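Local atomic coordinates of possible adhesin (Caldicellulosiruptor kronotskyensis, PDB entry 4WA0), a protein that probably mediates attachment of the cell to cellulose as a tapirin-type adhesin, this chain being its magnesium-binding C-terminal beta-helix domain. Residues 61-66 with 328-333; 74-79 with 97-102; 163-168 with 184-189; 258-263 with 346-351. One frame throughout, in Å; residues are numbered along the deposited sequence.

Interaction 1 of 4, residues 61-66 with 328-333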
loop_
_atom_site.group_PDB
_atom_site.type_symbol
_atom_site.label_atom_id
_atom_site.label_comp_id
_atom_site.label_asym_id
_atom_site.label_seq_id
_atom_site.Cartn_x
_atom_site.Cartn_y
_atom_site.Cartn_z
ATOM N N ASP A 61 5.891 1.750 15.369
ATOM C CA ASP A 61 7.118 2.377 15.932
ATOM C C ASP A 61 6.601 3.349 17.033
ATOM O O ASP A 61 5.832 4.290 16.750
ATOM C CB ASP A 61 7.901 3.147 14.884
ATOM C CG ASP A 61 9.221 3.741 15.415
ATOM O OD1 ASP A 61 9.304 3.972 16.595
ATOM O OD2 ASP A 61 10.135 3.991 14.580
ATOM N N SER A 62 6.962 3.044 18.276
ATOM C CA SER A 62 6.509 3.780 19.443
ATOM C C SER A 62 7.265 5.076 19.748
ATOM O O SER A 62 6.851 5.840 20.647
ATOM C CB SER A 62 6.552 2.891 20.666
ATOM O OG SER A 62 7.851 2.495 20.897
ATOM N N ASP A 63 8.332 5.334 19.012
ATOM C CA ASP A 63 9.066 6.629 19.153
ATOM C C ASP A 63 8.057 7.768 19.115
ATOM O O ASP A 63 7.111 7.812 18.310
ATOM C CB ASP A 63 10.155 6.779 18.115
ATOM C CG ASP A 63 11.136 7.929 18.434
ATOM O OD1 ASP A 63 10.748 9.111 18.316
ATOM O OD2 ASP A 63 12.278 7.581 18.790
ATOM N N SER A 64 8.189 8.696 20.026
ATOM C CA SER A 64 7.251 9.830 20.062
ATOM C C SER A 64 7.265 10.729 18.801
ATOM O O SER A 64 6.326 11.484 18.585
ATOM C CB SER A 64 7.429 10.647 21.339
ATOM O OG SER A 64 8.725 11.190 21.329
ATOM N N ARG A 65 8.293 10.608 17.964
ATOM C CA ARG A 65 8.387 11.344 16.704
ATOM C C ARG A 65 7.634 10.646 15.613
ATOM O O ARG A 65 7.563 11.155 14.499
ATOM C CB ARG A 65 9.840 11.501 16.302
ATOM C CG ARG A 65 10.591 12.468 17.240
ATOM C CD ARG A 65 12.091 12.382 17.057
ATOM N NE ARG A 65 12.607 11.110 17.441
ATOM C CZ ARG A 65 13.860 10.738 17.285
ATOM N NH1 ARG A 65 14.751 11.596 16.752
ATOM N NH2 ARG A 65 14.244 9.543 17.655
ATOM N N CYS A 66 7.177 9.422 15.931
ATOM C CA CYS A 66 6.387 8.614 15.003
ATOM C C CYS A 66 4.913 8.791 15.342
ATOM O O CYS A 66 4.503 9.732 16.049
ATOM C CB CYS A 66 6.824 7.164 15.018
ATOM S SG CYS A 66 6.442 6.289 13.422
ATOM N N ASN A 328 17.229 12.545 10.020
ATOM C CA ASN A 328 16.447 12.203 11.218
ATOM C C ASN A 328 15.481 11.190 10.648
ATOM O O ASN A 328 14.776 11.553 9.716
ATOM C CB ASN A 328 15.707 13.479 11.645
ATOM C CG ASN A 328 14.399 13.231 12.406
ATOM O OD1 ASN A 328 14.133 12.145 12.940
ATOM N ND2 ASN A 328 13.564 14.286 12.469
ATOM N N PRO A 329 15.488 9.938 11.146
ATOM C CA PRO A 329 14.670 8.953 10.460
ATOM C C PRO A 329 13.197 9.321 10.467
ATOM O O PRO A 329 12.461 8.784 9.660
ATOM C CB PRO A 329 14.896 7.642 11.264
ATOM C CG PRO A 329 15.815 7.975 12.407
ATOM C CD PRO A 329 15.855 9.461 12.497
ATOM N N TYR A 330 12.768 10.216 11.368
ATOM C CA TYR A 330 11.382 10.615 11.471
ATOM C C TYR A 330 11.020 11.889 10.697
ATOM O O TYR A 330 9.903 12.375 10.832
ATOM C CB TYR A 330 10.968 10.740 12.975
ATOM C CG TYR A 330 11.168 9.446 13.706
ATOM C CD1 TYR A 330 10.229 8.404 13.559
ATOM C CD2 TYR A 330 12.350 9.181 14.390
ATOM C CE1 TYR A 330 10.450 7.145 14.155
ATOM C CE2 TYR A 330 12.591 7.931 14.992
ATOM C CZ TYR A 330 11.617 6.924 14.876
ATOM O OH TYR A 330 11.855 5.643 15.343
ATOM N N ALA A 331 11.945 12.430 9.889
ATOM C CA ALA A 331 11.728 13.720 9.220
ATOM C C ALA A 331 10.363 13.744 8.482
ATOM O O ALA A 331 9.576 14.708 8.524
ATOM C CB ALA A 331 12.902 14.004 8.272
ATOM N N GLY A 332 10.106 12.638 7.786
ATOM C CA GLY A 332 8.853 12.457 7.055
ATOM C C GLY A 332 8.852 12.972 5.612
ATOM O O GLY A 332 9.716 13.783 5.230
ATOM N N LEU A 333 7.913 12.464 4.828
ATOM C CA LEU A 333 7.723 12.871 3.455
ATOM C C LEU A 333 6.222 12.954 3.286
ATOM O O LEU A 333 5.522 11.973 3.611
ATOM C CB LEU A 333 8.229 11.845 2.443
ATOM C CG LEU A 333 7.925 12.149 0.934
ATOM C CD1 LEU A 333 8.664 13.403 0.487
ATOM C CD2 LEU A 333 8.365 10.981 0.041
#

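Interaction 2 of 4, residues 74-79 with 97-102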
loop_
_atom_site.group_PDB
_atom_site.type_symbol
_atom_site.label_atom_id
_atom_site.label_comp_id
_atom_site.label_asym_id
_atom_site.label_seq_id
_atom_site.Cartn_x
_atom_site.Cartn_y
_atom_site.Cartn_z
ATOM N N ARG A 74 -9.113 3.276 -1.517
ATOM C CA ARG A 74 -10.448 3.465 -2.059
ATOM C C ARG A 74 -10.912 2.293 -2.879
ATOM O O ARG A 74 -12.135 2.122 -3.064
ATOM C CB ARG A 74 -10.529 4.740 -2.901
ATOM C CG ARG A 74 -10.242 6.026 -2.149
ATOM C CD ARG A 74 -10.221 7.141 -3.192
ATOM N NE ARG A 74 -9.751 8.364 -2.617
ATOM C CZ ARG A 74 -8.698 9.074 -3.020
ATOM N NH1 ARG A 74 -8.004 8.765 -4.089
ATOM N NH2 ARG A 74 -8.454 10.222 -2.390
ATOM N N ASN A 75 -9.996 1.542 -3.432
ATOM C CA ASN A 75 -10.296 0.415 -4.243
ATOM C C ASN A 75 -9.631 -0.838 -3.634
ATOM O O ASN A 75 -10.153 -1.367 -2.675
ATOM C CB ASN A 75 -9.994 0.689 -5.741
ATOM C CG ASN A 75 -10.488 -0.419 -6.585
ATOM O OD1 ASN A 75 -11.593 -0.922 -6.327
ATOM N ND2 ASN A 75 -9.728 -0.838 -7.571
ATOM N N ILE A 76 -8.486 -1.277 -4.149
ATOM C CA ILE A 76 -7.955 -2.590 -3.846
ATOM C C ILE A 76 -6.621 -2.570 -3.088
ATOM O O ILE A 76 -5.744 -1.825 -3.432
ATOM C CB ILE A 76 -7.781 -3.413 -5.151
ATOM C CG1 ILE A 76 -9.159 -3.714 -5.781
ATOM C CG2 ILE A 76 -6.947 -4.666 -4.904
ATOM C CD1 ILE A 76 -9.167 -4.223 -7.215
ATOM N N ILE A 77 -6.514 -3.389 -2.046
ATOM C CA ILE A 77 -5.237 -3.816 -1.459
ATOM C C ILE A 77 -5.025 -5.245 -2.044
ATOM O O ILE A 77 -5.834 -6.164 -1.765
ATOM C CB ILE A 77 -5.283 -3.844 0.089
ATOM C CG1 ILE A 77 -5.517 -2.419 0.658
ATOM C CG2 ILE A 77 -3.977 -4.404 0.657
ATOM C CD1 ILE A 77 -5.486 -2.302 2.124
ATOM N N TYR A 78 -3.906 -5.442 -2.706
ATOM C CA TYR A 78 -3.561 -6.733 -3.237
ATOM C C TYR A 78 -2.276 -7.175 -2.655
ATOM O O TYR A 78 -1.313 -6.470 -2.745
ATOM C CB TYR A 78 -3.506 -6.683 -4.753
ATOM C CG TYR A 78 -3.031 -7.958 -5.436
ATOM C CD1 TYR A 78 -1.715 -8.330 -5.421
ATOM C CD2 TYR A 78 -3.904 -8.741 -6.177
ATOM C CE1 TYR A 78 -1.245 -9.474 -6.108
ATOM C CE2 TYR A 78 -3.458 -9.905 -6.816
ATOM C CZ TYR A 78 -2.142 -10.270 -6.743
ATOM O OH TYR A 78 -1.607 -11.353 -7.394
ATOM N N VAL A 79 -2.264 -8.357 -2.067
ATOM C CA VAL A 79 -1.022 -8.934 -1.503
ATOM C C VAL A 79 -0.867 -10.328 -2.066
ATOM O O VAL A 79 -1.672 -11.226 -1.781
ATOM C CB VAL A 79 -1.070 -8.968 0.017
ATOM C CG1 VAL A 79 0.245 -9.503 0.610
ATOM C CG2 VAL A 79 -1.351 -7.567 0.581
ATOM N N ALA A 97 -10.258 -0.349 3.577
ATOM C CA ALA A 97 -10.189 -0.676 2.158
ATOM C C ALA A 97 -11.500 -1.168 1.628
ATOM O O ALA A 97 -12.223 -1.862 2.317
ATOM C CB ALA A 97 -9.103 -1.708 1.826
ATOM N N LYS A 98 -11.809 -0.873 0.365
ATOM C CA LYS A 98 -12.989 -1.463 -0.227
ATOM C C LYS A 98 -12.742 -2.967 -0.423
ATOM O O LYS A 98 -13.571 -3.771 -0.041
ATOM C CB LYS A 98 -13.339 -0.783 -1.569
ATOM C CG LYS A 98 -14.552 -1.337 -2.270
ATOM C CD LYS A 98 -14.864 -0.445 -3.461
ATOM C CE LYS A 98 -15.761 -1.145 -4.450
ATOM N NZ LYS A 98 -15.130 -2.343 -5.077
ATOM N N THR A 99 -11.647 -3.343 -1.048
ATOM C CA THR A 99 -11.457 -4.775 -1.462
ATOM C C THR A 99 -10.066 -5.131 -0.983
ATOM O O THR A 99 -9.166 -4.343 -1.155
ATOM C CB THR A 99 -11.536 -4.976 -2.936
ATOM O OG1 THR A 99 -12.838 -4.602 -3.455
ATOM C CG2 THR A 99 -11.202 -6.427 -3.348
ATOM N N ILE A 100 -9.909 -6.229 -0.251
ATOM C CA ILE A 100 -8.547 -6.722 0.083
ATOM C C ILE A 100 -8.445 -8.169 -0.386
ATOM O O ILE A 100 -9.382 -8.956 -0.144
ATOM C CB ILE A 100 -8.200 -6.547 1.579
ATOM C CG1 ILE A 100 -6.785 -7.061 1.900
ATOM C CG2 ILE A 100 -9.226 -7.192 2.553
ATOM C CD1 ILE A 100 -6.203 -6.563 3.168
ATOM N N TYR A 101 -7.344 -8.517 -1.063
ATOM C CA TYR A 101 -7.056 -9.867 -1.406
ATOM C C TYR A 101 -5.702 -10.208 -0.834
ATOM O O TYR A 101 -4.762 -9.430 -1.038
ATOM C CB TYR A 101 -6.997 -9.993 -2.931
ATOM C CG TYR A 101 -6.360 -11.267 -3.393
ATOM C CD1 TYR A 101 -7.065 -12.516 -3.234
ATOM C CD2 TYR A 101 -5.037 -11.326 -3.828
ATOM C CE1 TYR A 101 -6.445 -13.713 -3.568
ATOM C CE2 TYR A 101 -4.444 -12.539 -4.216
ATOM C CZ TYR A 101 -5.132 -13.716 -4.064
ATOM O OH TYR A 101 -4.520 -14.914 -4.435
ATOM N N VAL A 102 -5.582 -11.357 -0.171
ATOM C CA VAL A 102 -4.318 -11.882 0.329
ATOM C C VAL A 102 -4.211 -13.320 -0.138
ATOM O O VAL A 102 -5.053 -14.173 0.199
ATOM C CB VAL A 102 -4.220 -11.765 1.838
ATOM C CG1 VAL A 102 -2.923 -12.261 2.388
ATOM C CG2 VAL A 102 -4.330 -10.313 2.311
HETATM O O HOH W 1 -12.658 -3.407 -5.849
#

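Interaction 3 of 4, residues 163-168 with 184-189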
loop_
_atom_site.group_PDB
_atom_site.type_symbol
_atom_site.label_atom_id
_atom_site.label_comp_id
_atom_site.label_asym_id
_atom_site.label_seq_id
_atom_site.Cartn_x
_atom_site.Cartn_y
_atom_site.Cartn_z
ATOM N N TYR A 163 -17.835 -16.424 4.316
ATOM C CA TYR A 163 -17.683 -17.858 4.032
ATOM C C TYR A 163 -16.287 -18.255 4.485
ATOM O O TYR A 163 -15.360 -17.636 4.012
ATOM C CB TYR A 163 -17.813 -18.086 2.581
ATOM C CG TYR A 163 -19.126 -17.652 1.912
ATOM C CD1 TYR A 163 -19.333 -16.346 1.600
ATOM C CD2 TYR A 163 -20.153 -18.590 1.608
ATOM C CE1 TYR A 163 -20.500 -15.936 1.005
ATOM C CE2 TYR A 163 -21.314 -18.198 0.992
ATOM C CZ TYR A 163 -21.478 -16.857 0.699
ATOM O OH TYR A 163 -22.642 -16.409 0.124
ATOM N N CYS A 164 -16.148 -19.193 5.424
ATOM C CA CYS A 164 -14.815 -19.626 5.976
ATOM C C CYS A 164 -14.827 -21.137 6.071
ATOM O O CYS A 164 -15.844 -21.757 6.294
ATOM C CB CYS A 164 -14.363 -19.077 7.390
ATOM S SG CYS A 164 -14.884 -17.407 7.748
ATOM N N ASN A 165 -13.670 -21.730 5.964
ATOM C CA ASN A 165 -13.588 -23.131 6.291
ATOM C C ASN A 165 -13.802 -23.477 7.737
ATOM O O ASN A 165 -14.497 -24.435 8.053
ATOM C CB ASN A 165 -12.223 -23.708 5.817
ATOM C CG ASN A 165 -12.129 -25.193 6.030
ATOM O OD1 ASN A 165 -11.445 -25.638 6.964
ATOM N ND2 ASN A 165 -12.911 -25.942 5.299
ATOM N N SER A 166 -13.188 -22.710 8.623
ATOM C CA SER A 166 -13.162 -22.989 10.047
ATOM C C SER A 166 -13.045 -21.682 10.811
ATOM O O SER A 166 -12.546 -20.676 10.279
ATOM C CB SER A 166 -11.932 -23.859 10.381
ATOM O OG SER A 166 -12.059 -25.161 9.823
ATOM N N LEU A 167 -13.513 -21.735 12.055
ATOM C CA LEU A 167 -13.520 -20.612 12.958
ATOM C C LEU A 167 -12.967 -21.001 14.288
ATOM O O LEU A 167 -13.366 -22.056 14.844
ATOM C CB LEU A 167 -14.934 -20.112 13.112
ATOM C CG LEU A 167 -15.101 -18.906 14.031
ATOM C CD1 LEU A 167 -14.405 -17.625 13.576
ATOM C CD2 LEU A 167 -16.568 -18.688 14.344
ATOM N N VAL A 168 -12.011 -20.214 14.819
ATOM C CA VAL A 168 -11.517 -20.399 16.138
ATOM C C VAL A 168 -11.571 -19.054 16.820
ATOM O O VAL A 168 -10.987 -18.050 16.286
ATOM C CB VAL A 168 -10.072 -20.938 16.112
ATOM C CG1 VAL A 168 -9.468 -20.913 17.479
ATOM C CG2 VAL A 168 -9.986 -22.335 15.472
ATOM N N TYR A 184 -21.172 -18.589 7.054
ATOM C CA TYR A 184 -21.155 -19.960 6.528
ATOM C C TYR A 184 -19.836 -20.581 6.867
ATOM O O TYR A 184 -18.812 -20.012 6.514
ATOM C CB TYR A 184 -21.356 -20.044 5.016
ATOM C CG TYR A 184 -22.603 -19.369 4.418
ATOM C CD1 TYR A 184 -22.615 -18.019 4.125
ATOM C CD2 TYR A 184 -23.707 -20.121 4.040
ATOM C CE1 TYR A 184 -23.748 -17.422 3.533
ATOM C CE2 TYR A 184 -24.815 -19.539 3.482
ATOM C CZ TYR A 184 -24.816 -18.185 3.207
ATOM O OH TYR A 184 -25.895 -17.610 2.585
ATOM N N LEU A 185 -19.858 -21.718 7.601
ATOM C CA LEU A 185 -18.651 -22.390 7.991
ATOM C C LEU A 185 -18.702 -23.763 7.428
ATOM O O LEU A 185 -19.742 -24.426 7.544
ATOM C CB LEU A 185 -18.582 -22.427 9.544
ATOM C CG LEU A 185 -18.488 -21.064 10.201
ATOM C CD1 LEU A 185 -18.525 -21.254 11.684
ATOM C CD2 LEU A 185 -17.204 -20.376 9.755
ATOM N N ALA A 186 -17.619 -24.210 6.813
ATOM C CA ALA A 186 -17.534 -25.582 6.241
ATOM C C ALA A 186 -17.454 -26.669 7.311
ATOM O O ALA A 186 -17.647 -27.799 7.027
ATOM C CB ALA A 186 -16.326 -25.672 5.332
ATOM N N THR A 187 -17.069 -26.294 8.510
ATOM C CA THR A 187 -16.907 -27.213 9.671
ATOM C C THR A 187 -17.677 -26.665 10.834
ATOM O O THR A 187 -18.312 -25.562 10.764
ATOM C CB THR A 187 -15.378 -27.274 10.041
ATOM O OG1 THR A 187 -14.886 -25.945 10.350
ATOM C CG2 THR A 187 -14.549 -27.845 8.872
ATOM N N THR A 188 -17.633 -27.403 11.928
ATOM C CA THR A 188 -18.293 -27.026 13.196
ATOM C C THR A 188 -17.238 -26.779 14.272
ATOM O O THR A 188 -16.370 -27.646 14.509
ATOM C CB THR A 188 -19.294 -28.123 13.696
ATOM O OG1 THR A 188 -20.331 -28.265 12.718
ATOM C CG2 THR A 188 -19.878 -27.733 15.031
ATOM N N PRO A 189 -17.218 -25.579 14.811
ATOM C CA PRO A 189 -16.191 -25.287 15.801
ATOM C C PRO A 189 -16.394 -25.959 17.155
ATOM O O PRO A 189 -17.338 -26.728 17.382
ATOM C CB PRO A 189 -16.251 -23.764 16.000
ATOM C CG PRO A 189 -17.300 -23.255 15.115
ATOM C CD PRO A 189 -18.062 -24.418 14.482
HETATM O O HOH W 2 -14.912 -24.301 12.726
#

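Interaction 4 of 4, residues 258-263 with 346-351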
loop_
_atom_site.group_PDB
_atom_site.type_symbol
_atom_site.label_atom_id
_atom_site.label_comp_id
_atom_site.label_asym_id
_atom_site.label_seq_id
_atom_site.Cartn_x
_atom_site.Cartn_y
_atom_site.Cartn_z
ATOM N N GLN A 258 6.496 21.599 -14.384
ATOM C CA GLN A 258 6.713 20.206 -14.077
ATOM C C GLN A 258 8.147 19.895 -14.382
ATOM O O GLN A 258 8.733 20.440 -15.334
ATOM C CB GLN A 258 5.872 19.307 -14.945
ATOM C CG GLN A 258 4.401 19.565 -14.833
ATOM C CD GLN A 258 3.606 18.320 -14.884
ATOM O OE1 GLN A 258 4.156 17.210 -14.968
ATOM N NE2 GLN A 258 2.267 18.476 -14.733
ATOM N N ILE A 259 8.702 18.959 -13.628
ATOM C CA ILE A 259 10.066 18.473 -14.015
ATOM C C ILE A 259 10.228 16.998 -13.638
ATOM O O ILE A 259 9.661 16.531 -12.612
ATOM C CB ILE A 259 11.107 19.390 -13.402
ATOM C CG1 ILE A 259 12.548 19.077 -13.910
ATOM C CG2 ILE A 259 11.048 19.320 -11.897
ATOM C CD1 ILE A 259 13.536 20.139 -13.507
ATOM N N VAL A 260 10.882 16.243 -14.517
ATOM C CA VAL A 260 11.297 14.906 -14.180
ATOM C C VAL A 260 12.815 14.908 -13.944
ATOM O O VAL A 260 13.568 15.451 -14.762
ATOM C CB VAL A 260 10.796 13.827 -15.169
ATOM C CG1 VAL A 260 11.286 14.103 -16.555
ATOM C CG2 VAL A 260 11.174 12.430 -14.725
ATOM N N ILE A 261 13.205 14.281 -12.821
ATOM C CA ILE A 261 14.610 14.029 -12.506
ATOM C C ILE A 261 14.900 12.557 -12.634
ATOM O O ILE A 261 14.185 11.762 -12.052
ATOM C CB ILE A 261 14.889 14.496 -11.072
ATOM C CG1 ILE A 261 14.559 15.977 -10.858
ATOM C CG2 ILE A 261 16.329 14.340 -10.633
ATOM C CD1 ILE A 261 15.142 16.994 -11.817
ATOM N N TYR A 262 15.980 12.222 -13.353
ATOM C CA TYR A 262 16.381 10.860 -13.576
ATOM C C TYR A 262 17.711 10.652 -12.844
ATOM O O TYR A 262 18.638 11.440 -13.031
ATOM C CB TYR A 262 16.661 10.618 -15.019
ATOM C CG TYR A 262 15.436 10.739 -15.938
ATOM C CD1 TYR A 262 14.556 9.747 -16.026
ATOM C CD2 TYR A 262 15.300 11.825 -16.782
ATOM C CE1 TYR A 262 13.434 9.841 -16.885
ATOM C CE2 TYR A 262 14.183 11.942 -17.627
ATOM C CZ TYR A 262 13.300 10.918 -17.683
ATOM O OH TYR A 262 12.203 10.964 -18.532
ATOM N N GLY A 263 17.780 9.632 -12.001
ATOM C CA GLY A 263 19.102 9.221 -11.423
ATOM C C GLY A 263 19.244 7.731 -11.587
ATOM O O GLY A 263 18.623 6.967 -10.864
ATOM N N GLN A 346 5.428 11.588 -22.089
ATOM C CA GLN A 346 6.057 11.089 -23.287
ATOM C C GLN A 346 7.586 10.893 -23.056
ATOM O O GLN A 346 8.200 9.916 -23.503
ATOM C CB GLN A 346 5.819 12.061 -24.427
ATOM C CG GLN A 346 6.420 11.638 -25.739
ATOM C CD GLN A 346 5.823 10.297 -26.170
ATOM O OE1 GLN A 346 4.621 10.203 -26.453
ATOM N NE2 GLN A 346 6.648 9.220 -26.122
ATOM N N ASP A 347 8.202 11.829 -22.355
ATOM C CA ASP A 347 9.668 11.798 -22.104
ATOM C C ASP A 347 10.019 10.559 -21.298
ATOM O O ASP A 347 11.020 9.881 -21.561
ATOM C CB ASP A 347 10.106 13.017 -21.307
ATOM C CG ASP A 347 11.627 13.124 -21.185
ATOM O OD1 ASP A 347 12.255 13.412 -22.208
ATOM O OD2 ASP A 347 12.158 13.037 -20.085
ATOM N N ILE A 348 9.212 10.296 -20.305
ATOM C CA ILE A 348 9.429 9.152 -19.406
ATOM C C ILE A 348 9.201 7.880 -20.185
ATOM O O ILE A 348 10.052 6.988 -20.157
ATOM C CB ILE A 348 8.461 9.187 -18.220
ATOM C CG1 ILE A 348 8.760 10.364 -17.264
ATOM C CG2 ILE A 348 8.516 7.855 -17.459
ATOM C CD1 ILE A 348 7.663 10.679 -16.284
ATOM N N GLU A 349 8.064 7.800 -20.911
ATOM C CA GLU A 349 7.807 6.649 -21.815
ATOM C C GLU A 349 8.938 6.364 -22.741
ATOM O O GLU A 349 9.296 5.201 -22.942
ATOM C CB GLU A 349 6.463 6.830 -22.593
ATOM C CG GLU A 349 5.273 6.597 -21.655
ATOM C CD GLU A 349 3.954 7.292 -22.004
ATOM O OE1 GLU A 349 3.821 7.962 -23.041
ATOM O OE2 GLU A 349 3.007 7.178 -21.164
ATOM N N SER A 350 9.554 7.402 -23.296
ATOM C CA SER A 350 10.600 7.227 -24.279
ATOM C C SER A 350 11.860 6.692 -23.638
ATOM O O SER A 350 12.530 5.812 -24.190
ATOM C CB SER A 350 10.921 8.529 -24.998
ATOM O OG SER A 350 9.786 8.921 -25.769
ATOM N N ASN A 351 12.193 7.240 -22.485
ATOM C CA ASN A 351 13.440 6.873 -21.806
ATOM C C ASN A 351 13.383 5.514 -21.111
ATOM O O ASN A 351 14.420 4.941 -20.804
ATOM C CB ASN A 351 13.789 7.919 -20.758
ATOM C CG ASN A 351 14.371 9.167 -21.364
ATOM O OD1 ASN A 351 15.199 9.114 -22.231
ATOM N ND2 ASN A 351 13.923 10.323 -20.894
#

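Interaction 1 of 4, residues 61-66 with 328-333
Asp61 and Tyr330 reach toward each other tip to tip: the phenol OH donates to Asp61 OD2 at 2.5 Å, meeting that oxygen on its syn side, with the carboxylate turned 71° from the ring. Asp61 CG, anti to its backbone N (chi1 -177°), carries the carboxylate toward the phenol. Asp61 OD1 accepts the backbone N of Asp63 in an Asx turn, so both oxygens help fix the rotation of the group; a salt bridge from Lys22 to OD2 would favour its negative charge. Asp63 is stacked over one face of the Tyr330 ring, offset toward the rim, and its CB lies 3.4 Å from Tyr330 OH. Its OD1 accepts from Arg65 N, closing a second Asx turn, and from Arg65 NE, while Arg65 NH2 bonds to OD2 at 3.0 Å. This side-on, two-nitrogen salt bridge orients the guanidinium, and Tyr330 CD2 lies over the centre of one face. Arg65 NH2 comes within 3.5 Å of Tyr330 CE2, and nearer the backbone Arg65 CB packs 3.6 Å from Tyr330 CG. Cys66 CB touches Tyr330 CE1 at 3.7 Å, with SG at the ring edge. Both surface loops leave the beta-helix after strands 56-58 and 320-325 and lead into strands 69-73 and 333-337, which are separated by strands 44-47 and 24-27; Asn23, just before strand 24-27, ties the loops together by donating to the carbonyls of Arg65 and Tyr330.

Interaction 2 of 4, residues 74-79 with 97-102
Ala97 CB packs 3.7 Å from Ile77 CD1 where two successive coils of a parallel beta-helix turn the same corner. Lys98, at that corner, rests its CB 3.4 Å from Asn75 O. Its extended chain bends only at the end (chi4 -64°), putting NZ within 2.8 Å of a water that accepts from it, donates to Asn75 OD1 and also bonds to Thr99 OG1. All three side chains have a further partner: Thr1 for Lys98 NZ, Gln118 for Thr99 OG1 and, through its other amide atom ND2, Asn49 for Asn75. From Thr99 the strands run side by side in register, 3° from parallel; Thr99 N bonds to Asn75 O, and Thr99 O takes Ile77 N. Ile100 turns the other way, onto the face of Ile77, where its CG1 lies 4.0 Å from Ile77 CB. Tyr101 bonds through its backbone to Ile77 and Val79, and its ring lies beside that of Tyr78, planes 40° apart, with CD2 over a face of the Tyr78 ring; helix 217-224 also contacts Tyr78, and Tyr101 OH is bonded to Asp122. Val102 repeats the isoleucine pairing with Val79, and its CA makes a C-H...O contact of 3.4 Å to Val79 O.

Interaction 3 of 4, residues 163-168 with 184-189
The Tyr163 and Tyr184 rings extend in the same direction, almost parallel (2°) but displaced, so that little of one covers the other. The touching is done at the rims: Tyr163 CE2 lies over the face of Tyr184 near CD1, 3.4 Å away, while that CD1 lies over the face of Tyr163. Both CG atoms stand anti to their own carbonyl carbon, which starts the two side chains alike, and Phe210 contacts both residues. Backbone bonds follow in parallel register, Cys164 N to Tyr184 O at 3.0 Å and Ala186 N to Cys164 O at 3.1 Å. These two strands are neighbouring rungs of one face of a parallel beta-helix, near the end of the row; at Asn165 the chain turns a corner into the next face. At the corner a threonine hydroxyl takes up backbone groups. Thr187 OG1, placed between its own backbone N and carbonyl carbon (chi1 58°), donates to Asn165 O at 2.8 Å, in the carbonyl plane and on a lone pair. A water donates to the same OG1 and accepts from Leu167 N, bridging the coils. Apolar contacts fill the inner side: Leu185 spreads its two methyls, CD2 lying 3.9 Å from Cys164 CB and CD1 4.0 Å from Leu167 CB. Leu167 CB also meets Pro189 CG at 4.4 Å, and helix 191-195 touches both residues, with Thr193 against Leu167 and Ile194 against Pro189.

Interaction 4 of 4, residues 258-263 with 346-351
Tyr262 carries the tight part of this contact, pushing its hydroxyl between Asp347 and Asn351, one helical turn apart. The OH donates to Asp347 OD2 at 2.6 Å, approaching from above the carboxylate plane, 43° out of it, and accepts from Asn351 ND2 at 3.0 Å with a nearly straight N-H (159°). The oxygen lies in the plane of the Asn351 amide, which is turned 84° from the ring. The two bonds together hold the hydroxyl in place. Asp347 CG stands anti to its backbone N, which sends the carboxylate toward the strand. Ile348 closes in as well, its CA 3.4 Å from Tyr262 OH. Asp347 OD2 has a second donor in Thr249 OG1 on strand 247-251, and Pro237 touches both Tyr262 and Asn351. Elsewhere the packing is looser. Strand and helix run in roughly the same direction with axes 10.3 Å apart. Val260 CG2 packs 4.1 Å from Ile348 CG1, while Val260 CG1 comes 3.8 Å from the carboxylate oxygen Asp347 OD2. On the outer side Gln346 and Ser350 are exposed. The arrangement is a C-terminal helix laid against an end of the beta-helix, close to the magnesium site: the Tyr262 side chain is about 9 Å from the ion, and Ile261 touches Glu275 of helix 269-280, which, with Asp239, Val241, Ser243 and Leu246, makes up that site.

Overall arrangement
The four contacts are strung along an elongated parallel beta-helix without touching one another. Interactions 3 and 4 lie on opposite sides of its centre, about 52 Å apart between centres, with interaction 2 between them; all three involve strands of the same row, 182-185, 161-164, 99-102, 76-79 and 258-263. Interactions 2 and 3 are local, joining one coil to the next, and follow each other along the chain. Interaction 1 spans 261 residues, enclosing both of these, and its segments alternate with those of interaction 4. Strands 10-14 and 313-316 are neighbours, so late segments extend the helix beyond its first coil, and the magnesium site lies near interaction 4.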